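Local coordinates for protein carboxylesterase (Est-2) (Archaeoglobus fulgidus, PDB 5FRD) that probably hydrolyses carboxylic esters as a thermophilic alpha/beta-hydrolase esterase and binds a coenzyme A molecule in the vicinity of its active site, at residues 217-222 with 246-251; 42-47 with 241-246. All coordinates share one frame; numbering follows the deposited sequence. Where two conformers were deposited one is given.

Interaction 1 (217-222 with 246-251)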
ATOM      1  N   ASN A 217     -18.162  -7.454  -4.615  1.00 18.63           N
ATOM      2  CA  ASN A 217     -17.354  -8.635  -4.708  1.00 17.96           C
ATOM      3  C   ASN A 217     -16.097  -8.424  -3.879  1.00 22.86           C
ATOM      4  O   ASN A 217     -15.019  -8.248  -4.439  1.00 24.34           O
ATOM      5  CB  ASN A 217     -16.959  -8.956  -6.153  1.00 19.69           C
ATOM      6  CG  ASN A 217     -16.304 -10.317  -6.293  1.00 26.39           C
ATOM      7  OD1 ASN A 217     -16.056 -11.023  -5.301  1.00 30.51           O
ATOM      8  ND2 ASN A 217     -16.001 -10.701  -7.528  1.00 26.71           N
ATOM      9  N   SER A 218     -16.247  -8.314  -2.567  1.00 21.25           N
ATOM     10  CA  SER A 218     -15.109  -8.217  -1.673  1.00 17.86           C
ATOM     11  C   SER A 218     -15.127  -9.317  -0.660  1.00 16.44           C
ATOM     12  O   SER A 218     -16.222  -9.781  -0.284  1.00 18.96           O
ATOM     13  CB  SER A 218     -15.014  -6.850  -0.996  1.00 20.01           C
ATOM     14  OG  SER A 218     -16.139  -6.615  -0.147  1.00 24.00           O
ATOM     15  N   GLU A 219     -13.952  -9.712  -0.204  1.00 16.36           N
ATOM     16  CA  GLU A 219     -13.788 -10.644   0.897  0.70 15.01           C
ATOM     17  C   GLU A 219     -12.907  -9.949   1.924  1.00 16.84           C
ATOM     18  O   GLU A 219     -11.967  -9.240   1.550  1.00 17.41           O
ATOM     19  CB  GLU A 219     -13.105 -11.883   0.447  0.70 18.99           C
ATOM     20  CG  GLU A 219     -13.923 -12.901  -0.280  0.70 20.34           C
ATOM     21  CD  GLU A 219     -13.063 -13.963  -0.899  0.70 28.16           C
ATOM     22  OE1 GLU A 219     -12.439 -13.645  -1.936  0.70 43.99           O
ATOM     23  OE2 GLU A 219     -12.968 -15.076  -0.344  0.70 33.33           O
ATOM     24  N   LEU A 220     -13.207 -10.135   3.207  1.00 15.44           N
ATOM     25  CA  LEU A 220     -12.458  -9.539   4.304  1.00 14.69           C
ATOM     26  C   LEU A 220     -11.667 -10.603   5.012  1.00 15.08           C
ATOM     27  O   LEU A 220     -12.221 -11.652   5.360  1.00 16.22           O
ATOM     28  CB  LEU A 220     -13.421  -8.868   5.258  1.00 15.60           C
ATOM     29  CG  LEU A 220     -12.833  -8.304   6.542  1.00 16.22           C
ATOM     30  CD1 LEU A 220     -11.867  -7.150   6.265  1.00 16.97           C
ATOM     31  CD2 LEU A 220     -13.969  -7.838   7.443  1.00 19.18           C
ATOM     32  N   VAL A 221     -10.376 -10.352   5.253  1.00 13.77           N
ATOM     33  CA  VAL A 221      -9.489 -11.232   5.989  1.00 14.69           C
ATOM     34  C   VAL A 221      -8.819 -10.425   7.072  1.00 16.47           C
ATOM     35  O   VAL A 221      -8.050  -9.487   6.788  1.00 16.30           O
ATOM     36  CB  VAL A 221      -8.420 -11.860   5.071  1.00 17.47           C
ATOM     37  CG1 VAL A 221      -7.454 -12.714   5.872  1.00 19.63           C
ATOM     38  CG2 VAL A 221      -9.100 -12.711   4.003  1.00 19.93           C
ATOM     39  N   VAL A 222      -9.118 -10.762   8.310  1.00 13.87           N
ATOM     40  CA  VAL A 222      -8.486 -10.175   9.468  1.00 13.66           C
ATOM     41  C   VAL A 222      -7.425 -11.178   9.895  1.00 14.66           C
ATOM     42  O   VAL A 222      -7.714 -12.363  10.086  1.00 15.89           O
ATOM     43  CB  VAL A 222      -9.503  -9.925  10.601  1.00 14.80           C
ATOM     44  CG1 VAL A 222      -8.825  -9.337  11.828  1.00 15.49           C
ATOM     45  CG2 VAL A 222     -10.633  -9.038  10.101  1.00 17.12           C
ATOM     46  N   LEU A 246      -5.609 -14.762  -5.556  1.00 17.84           N
ATOM     47  CA  LEU A 246      -5.059 -14.764  -6.919  1.00 17.21           C
ATOM     48  C   LEU A 246      -5.580 -15.956  -7.708  1.00 22.97           C
ATOM     49  O   LEU A 246      -5.888 -15.815  -8.890  1.00 23.25           O
ATOM     50  CB  LEU A 246      -3.534 -14.723  -6.894  1.00 17.55           C
ATOM     51  CG  LEU A 246      -2.927 -13.425  -6.331  1.00 17.96           C
ATOM     52  CD1 LEU A 246      -1.404 -13.506  -6.259  1.00 21.68           C
ATOM     53  CD2 LEU A 246      -3.346 -12.181  -7.099  1.00 20.23           C
ATOM     54  N   LYS A 247      -5.693 -17.119  -7.062  1.00 22.18           N
ATOM     55  CA  LYS A 247      -6.320 -18.325  -7.697  0.60 28.15           C
ATOM     56  C   LYS A 247      -7.725 -18.036  -8.115  1.00 25.93           C
ATOM     57  O   LYS A 247      -8.134 -18.351  -9.237  1.00 28.33           O
ATOM     58  CB  LYS A 247      -6.462 -19.528  -6.734  0.60 37.31           C
ATOM     59  CG  LYS A 247      -5.867 -20.818  -7.276  0.60 58.12           C
ATOM     60  CD  LYS A 247      -6.360 -22.056  -6.517  0.60 36.82           C
ATOM     61  CE  LYS A 247      -6.298 -23.369  -7.345  0.60 64.65           C
ATOM     62  NZ  LYS A 247      -7.463 -23.468  -8.274  0.60 50.98           N
ATOM     63  N   LYS A 248      -8.492 -17.429  -7.214  1.00 24.16           N
ATOM     64  CA  LYS A 248      -9.884 -17.091  -7.470  0.60 24.54           C
ATOM     65  C   LYS A 248     -10.051 -16.179  -8.682  1.00 29.50           C
ATOM     66  O   LYS A 248     -10.943 -16.378  -9.498  1.00 30.02           O
ATOM     67  CB  LYS A 248     -10.508 -16.443  -6.239  0.60 31.35           C
ATOM     68  CG  LYS A 248     -11.994 -16.133  -6.383  0.60 39.21           C
ATOM     69  CD  LYS A 248     -12.561 -15.543  -5.109  0.60 55.07           C
ATOM     70  CE  LYS A 248     -12.615 -14.023  -5.170  0.60 43.26           C
ATOM     71  NZ  LYS A 248     -13.844 -13.555  -5.866  0.60 60.47           N
ATOM     72  N   VAL A 249      -9.183 -15.183  -8.811  1.00 22.82           N
ATOM     73  CA  VAL A 249      -9.235 -14.242  -9.923  0.60 24.92           C
ATOM     74  C   VAL A 249      -8.565 -14.779 -11.208  1.00 23.73           C
ATOM     75  O   VAL A 249      -8.675 -14.168 -12.279  1.00 35.45           O
ATOM     76  CB  VAL A 249      -8.598 -12.905  -9.463  0.60 23.00           C
ATOM     77  CG1 VAL A 249      -8.224 -11.978 -10.635  0.60 25.05           C
ATOM     78  CG2 VAL A 249      -9.546 -12.221  -8.498  0.60 35.65           C
ATOM     79  N   GLY A 250      -7.839 -15.880 -11.121  1.00 25.44           N
ATOM     80  CA  GLY A 250      -7.190 -16.476 -12.308  1.00 24.43           C
ATOM     81  C   GLY A 250      -5.840 -15.920 -12.704  1.00 30.27           C
ATOM     82  O   GLY A 250      -5.419 -16.054 -13.849  1.00 29.98           O
ATOM     83  N   VAL A 251      -5.120 -15.341 -11.749  1.00 27.19           N
ATOM     84  CA  VAL A 251      -3.802 -14.813 -11.996  1.00 22.82           C
ATOM     85  C   VAL A 251      -2.904 -15.954 -11.613  1.00 41.57           C
ATOM     86  O   VAL A 251      -2.575 -16.168 -10.425  1.00 49.22           O
ATOM     87  CB  VAL A 251      -3.586 -13.468 -11.268  1.00 25.59           C
ATOM     88  CG1 VAL A 251      -2.132 -13.009 -11.300  1.00 38.03           C
ATOM     89  CG2 VAL A 251      -4.433 -12.429 -11.972  1.00 30.80           C
TER
HETATM   90  O   HOH W   1     -14.461 -13.222  -8.449  1.00 44.50           O
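Lys248, on the last turn of helix 235-249, reaches across to Asn217, just before strand 218-223, and to Glu219 within that strand, an outermost one of the sheet. Its CG stands anti to the backbone N (chi1 -176°), which sends the chain off the helix toward the strand; bends at chi3 and chi4 then turn the ammonium group to the Asn217 amide.

The polar link is double. NZ gives a weak hydrogen bond to OD1 of Asn217 at 3.4 Å, the two side chains meeting from opposite directions. One water bridges the same two side chains, accepting from NZ of Lys248 at 2.7 Å and from ND2 of Asn217 at 3.1 Å, so both ends of the amide are engaged.

Glu219 contributes by packing and charge. Its OE1 rests against CE of Lys248 at 3.3 Å, while OE1 and NZ of Lys248 stay 4.2 Å apart, beyond a salt bridge.

Behind Lys248 the helix ends in a Schellman motif: Gly250, with positive phi, donates to Lys247 O and Val251 N returns to Leu246 O.

Lys248 and Glu219 are each modelled in two conformers, so these distances hold for one; the surface link is probably loose, with perhaps mild electrostatic attraction.

Interaction 2 (42-47 with 241-246)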
ATOM      1  N   THR A  42       9.101 -12.382  -3.173  1.00 15.02           N
ATOM      2  CA  THR A  42       9.855 -13.645  -3.239  1.00 16.66           C
ATOM      3  C   THR A  42       8.955 -14.865  -3.319  1.00 20.14           C
ATOM      4  O   THR A  42       9.355 -15.875  -3.908  1.00 24.77           O
ATOM      5  CB  THR A  42      10.851 -13.782  -2.071  1.00 19.34           C
ATOM      6  OG1 THR A  42      10.128 -13.709  -0.834  1.00 20.84           O
ATOM      7  CG2 THR A  42      11.936 -12.753  -2.128  1.00 18.59           C
ATOM      8  N   ALA A  43       7.756 -14.791  -2.766  1.00 15.31           N
ATOM      9  CA  ALA A  43       6.857 -15.941  -2.719  1.00 16.51           C
ATOM     10  C   ALA A  43       5.790 -15.932  -3.778  1.00 18.46           C
ATOM     11  O   ALA A  43       5.515 -16.953  -4.379  1.00 23.28           O
ATOM     12  CB  ALA A  43       6.217 -16.052  -1.332  1.00 18.85           C
ATOM     13  N   ILE A  44       5.176 -14.782  -3.999  1.00 17.12           N
ATOM     14  CA  ILE A  44       4.058 -14.623  -4.915  0.60 16.85           C
ATOM     15  C   ILE A  44       4.531 -14.101  -6.257  1.00 16.58           C
ATOM     16  O   ILE A  44       4.033 -14.553  -7.288  1.00 18.21           O
ATOM     17  CB  ILE A  44       3.032 -13.667  -4.311  0.60 19.37           C
ATOM     18  CG1 ILE A  44       2.408 -14.405  -3.108  0.60 27.65           C
ATOM     19  CG2 ILE A  44       1.983 -13.240  -5.321  0.60 19.92           C
ATOM     20  CD1 ILE A  44       1.524 -13.556  -2.263  0.60 26.47           C
ATOM     21  N   GLY A  45       5.505 -13.195  -6.241  1.00 14.52           N
ATOM     22  CA  GLY A  45       5.990 -12.586  -7.473  1.00 15.79           C
ATOM     23  C   GLY A  45       5.359 -11.248  -7.736  1.00 14.37           C
ATOM     24  O   GLY A  45       4.649 -10.708  -6.897  1.00 15.30           O
ATOM     25  N   GLY A  46       5.629 -10.731  -8.927  1.00 13.00           N
ATOM     26  CA  GLY A  46       5.109  -9.443  -9.352  1.00 14.00           C
ATOM     27  C   GLY A  46       6.132  -8.327  -9.252  1.00 12.12           C
ATOM     28  O   GLY A  46       7.334  -8.559  -9.123  1.00 13.20           O
ATOM     29  N   TYR A  47       5.634  -7.097  -9.274  1.00 11.35           N
ATOM     30  CA  TYR A  47       6.433  -5.879  -9.224  1.00 11.81           C
ATOM     31  C   TYR A  47       5.969  -4.955  -8.120  1.00 11.20           C
ATOM     32  O   TYR A  47       4.758  -4.744  -7.974  1.00 11.87           O
ATOM     33  CB  TYR A  47       6.275  -5.093 -10.538  1.00 12.03           C
ATOM     34  CG  TYR A  47       7.014  -5.594 -11.737  1.00 11.82           C
ATOM     35  CD1 TYR A  47       6.515  -6.653 -12.459  1.00 14.56           C
ATOM     36  CD2 TYR A  47       8.192  -5.005 -12.150  1.00 14.32           C
ATOM     37  CE1 TYR A  47       7.188  -7.110 -13.628  1.00 15.51           C
ATOM     38  CE2 TYR A  47       8.852  -5.435 -13.307  1.00 15.96           C
ATOM     39  CZ  TYR A  47       8.344  -6.479 -13.996  1.00 14.42           C
ATOM     40  OH  TYR A  47       8.981  -6.912 -15.166  1.00 21.18           O
ATOM     41  N   ALA A 241      -3.370 -15.904   2.165  1.00 14.32           N
ATOM     42  CA  ALA A 241      -4.615 -15.241   1.822  1.00 14.68           C
ATOM     43  C   ALA A 241      -4.553 -14.656   0.417  1.00 15.06           C
ATOM     44  O   ALA A 241      -5.483 -14.774  -0.363  1.00 17.40           O
ATOM     45  CB  ALA A 241      -4.938 -14.137   2.812  1.00 18.57           C
ATOM     46  N   LEU A 242      -3.447 -13.992   0.114  1.00 13.96           N
ATOM     47  CA  LEU A 242      -3.285 -13.384  -1.209  1.00 15.14           C
ATOM     48  C   LEU A 242      -3.263 -14.434  -2.294  1.00 17.38           C
ATOM     49  O   LEU A 242      -3.927 -14.255  -3.306  1.00 16.97           O
ATOM     50  CB  LEU A 242      -2.048 -12.491  -1.227  1.00 15.75           C
ATOM     51  CG  LEU A 242      -1.726 -11.778  -2.556  1.00 15.40           C
ATOM     52  CD1 LEU A 242      -2.899 -10.963  -3.036  1.00 18.89           C
ATOM     53  CD2 LEU A 242      -0.509 -10.881  -2.372  1.00 19.24           C
ATOM     54  N   GLU A 243      -2.534 -15.524  -2.076  1.00 16.21           N
ATOM     55  CA  GLU A 243      -2.462 -16.591  -3.074  0.60 16.96           C
ATOM     56  C   GLU A 243      -3.821 -17.234  -3.345  1.00 19.46           C
ATOM     57  O   GLU A 243      -4.160 -17.506  -4.522  1.00 20.93           O
ATOM     58  CB  GLU A 243      -1.420 -17.633  -2.691  0.60 18.91           C
ATOM     59  CG  GLU A 243      -1.185 -18.683  -3.769  0.60 21.03           C
ATOM     60  CD  GLU A 243      -0.624 -18.111  -5.077  0.60 32.64           C
ATOM     61  OE1 GLU A 243       0.144 -17.123  -5.064  0.60 31.64           O
ATOM     62  OE2 GLU A 243      -0.961 -18.658  -6.141  0.60 41.79           O
ATOM     63  N   LYS A 244      -4.614 -17.458  -2.302  1.00 16.57           N
ATOM     64  CA  LYS A 244      -5.960 -17.989  -2.468  0.60 18.73           C
ATOM     65  C   LYS A 244      -6.799 -17.049  -3.343  1.00 18.81           C
ATOM     66  O   LYS A 244      -7.512 -17.479  -4.257  1.00 21.25           O
ATOM     67  CB  LYS A 244      -6.620 -18.203  -1.108  0.60 22.08           C
ATOM     68  CG  LYS A 244      -8.033 -18.755  -1.157  0.60 22.65           C
ATOM     69  CD  LYS A 244      -8.429 -19.313   0.208  0.60 28.63           C
ATOM     70  CE  LYS A 244      -9.919 -19.611   0.299  0.60 41.00           C
ATOM     71  NZ  LYS A 244     -10.709 -18.402   0.674  0.60 34.61           N
ATOM     72  N   PHE A 245      -6.683 -15.751  -3.104  1.00 17.96           N
ATOM     73  CA  PHE A 245      -7.401 -14.751  -3.901  1.00 17.39           C
ATOM     74  C   PHE A 245      -6.914 -14.704  -5.350  1.00 17.29           C
ATOM     75  O   PHE A 245      -7.721 -14.576  -6.297  1.00 19.07           O
ATOM     76  CB  PHE A 245      -7.232 -13.372  -3.241  1.00 17.46           C
ATOM     77  CG  PHE A 245      -7.939 -12.250  -3.943  1.00 15.22           C
ATOM     78  CD1 PHE A 245      -9.315 -12.150  -3.922  1.00 16.87           C
ATOM     79  CD2 PHE A 245      -7.225 -11.238  -4.570  1.00 16.07           C
ATOM     80  CE1 PHE A 245      -9.969 -11.099  -4.528  1.00 16.15           C
ATOM     81  CE2 PHE A 245      -7.860 -10.186  -5.169  1.00 16.94           C
ATOM     82  CZ  PHE A 245      -9.233 -10.110  -5.159  1.00 17.14           C
ATOM     83  N   LEU A 246      -5.609 -14.762  -5.556  1.00 17.84           N
ATOM     84  CA  LEU A 246      -5.059 -14.764  -6.919  1.00 17.21           C
ATOM     85  C   LEU A 246      -5.580 -15.956  -7.708  1.00 22.97           C
ATOM     86  O   LEU A 246      -5.888 -15.815  -8.890  1.00 23.25           O
ATOM     87  CB  LEU A 246      -3.534 -14.723  -6.894  1.00 17.55           C
ATOM     88  CG  LEU A 246      -2.927 -13.425  -6.331  1.00 17.96           C
ATOM     89  CD1 LEU A 246      -1.404 -13.506  -6.259  1.00 21.68           C
ATOM     90  CD2 LEU A 246      -3.346 -12.181  -7.099  1.00 20.23           C
TER
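Ile44 sets its side chain against Leu242, Glu243 and Leu246 of helix 235-249, the C-terminal helix that packs on the central sheet of this alpha/beta-hydrolase fold. Ile44 sits where helix 38-43 gives way, through Gly45 and Gly46, to strand 47-49.

The two branches of Ile44 divide the work. CG1 lies anti to the carbonyl carbon (chi1 -69°) and the chain runs on extended, carrying CD1 to the isobutyl end of Leu242; CG2, anti to the backbone N, meets CD1 of Leu246 at 3.5 Å. Successive turns of the helix thus supply one leucine to each branch, both crossing the isoleucine at a slant. Leu242 offers CB and CG as well, with CG 3.7 Å from CD1 of Ile44.

Glu243 behaves differently. A bend at chi2 (63°) folds its chain so that the carboxylate comes nearer the loop than its CB direction would suggest, and it slides past Ile44 with OE1 4.0 Å from CG1 of Ile44. Its polar end is committed to a salt bridge from OE2 to Arg22 NH2, and Arg22 also donates through NH1 to Ile44 O, bridging helix and loop. Val110 of strand 106-112 and Val24 of strand 24-27 lie against Leu242 and Leu246 respectively.

Ile44 has two modelled conformers, making any strain doubtful; in the one described, its CD1 lies 3.4 Å from CD2 of Leu242, closer than usual carbon contact.

Overall arrangement
Both interactions use helix 235-249, and their segments overlap at Leu246; the centres lie about 11 Å apart. Along the chain the order is 42-47, 217-222, 241-246 and 246-251, so the helix follows both of its partners. Interaction 2 is buried and joins the middle of the helix to the turn leading into strand 47-49, whereas interaction 1 is a surface contact between the helix end and strand 218-223 at the sheet's outermost position. They also touch directly, Glu219 OE1 lying 4.0 Å from Phe245 CD1. Together they tie the C-terminal helix to the edge strand 218-223 and to the turn before strand 47-49, well apart in the sheet order of the alpha/beta-hydrolase fold, away from the coenzyme A site.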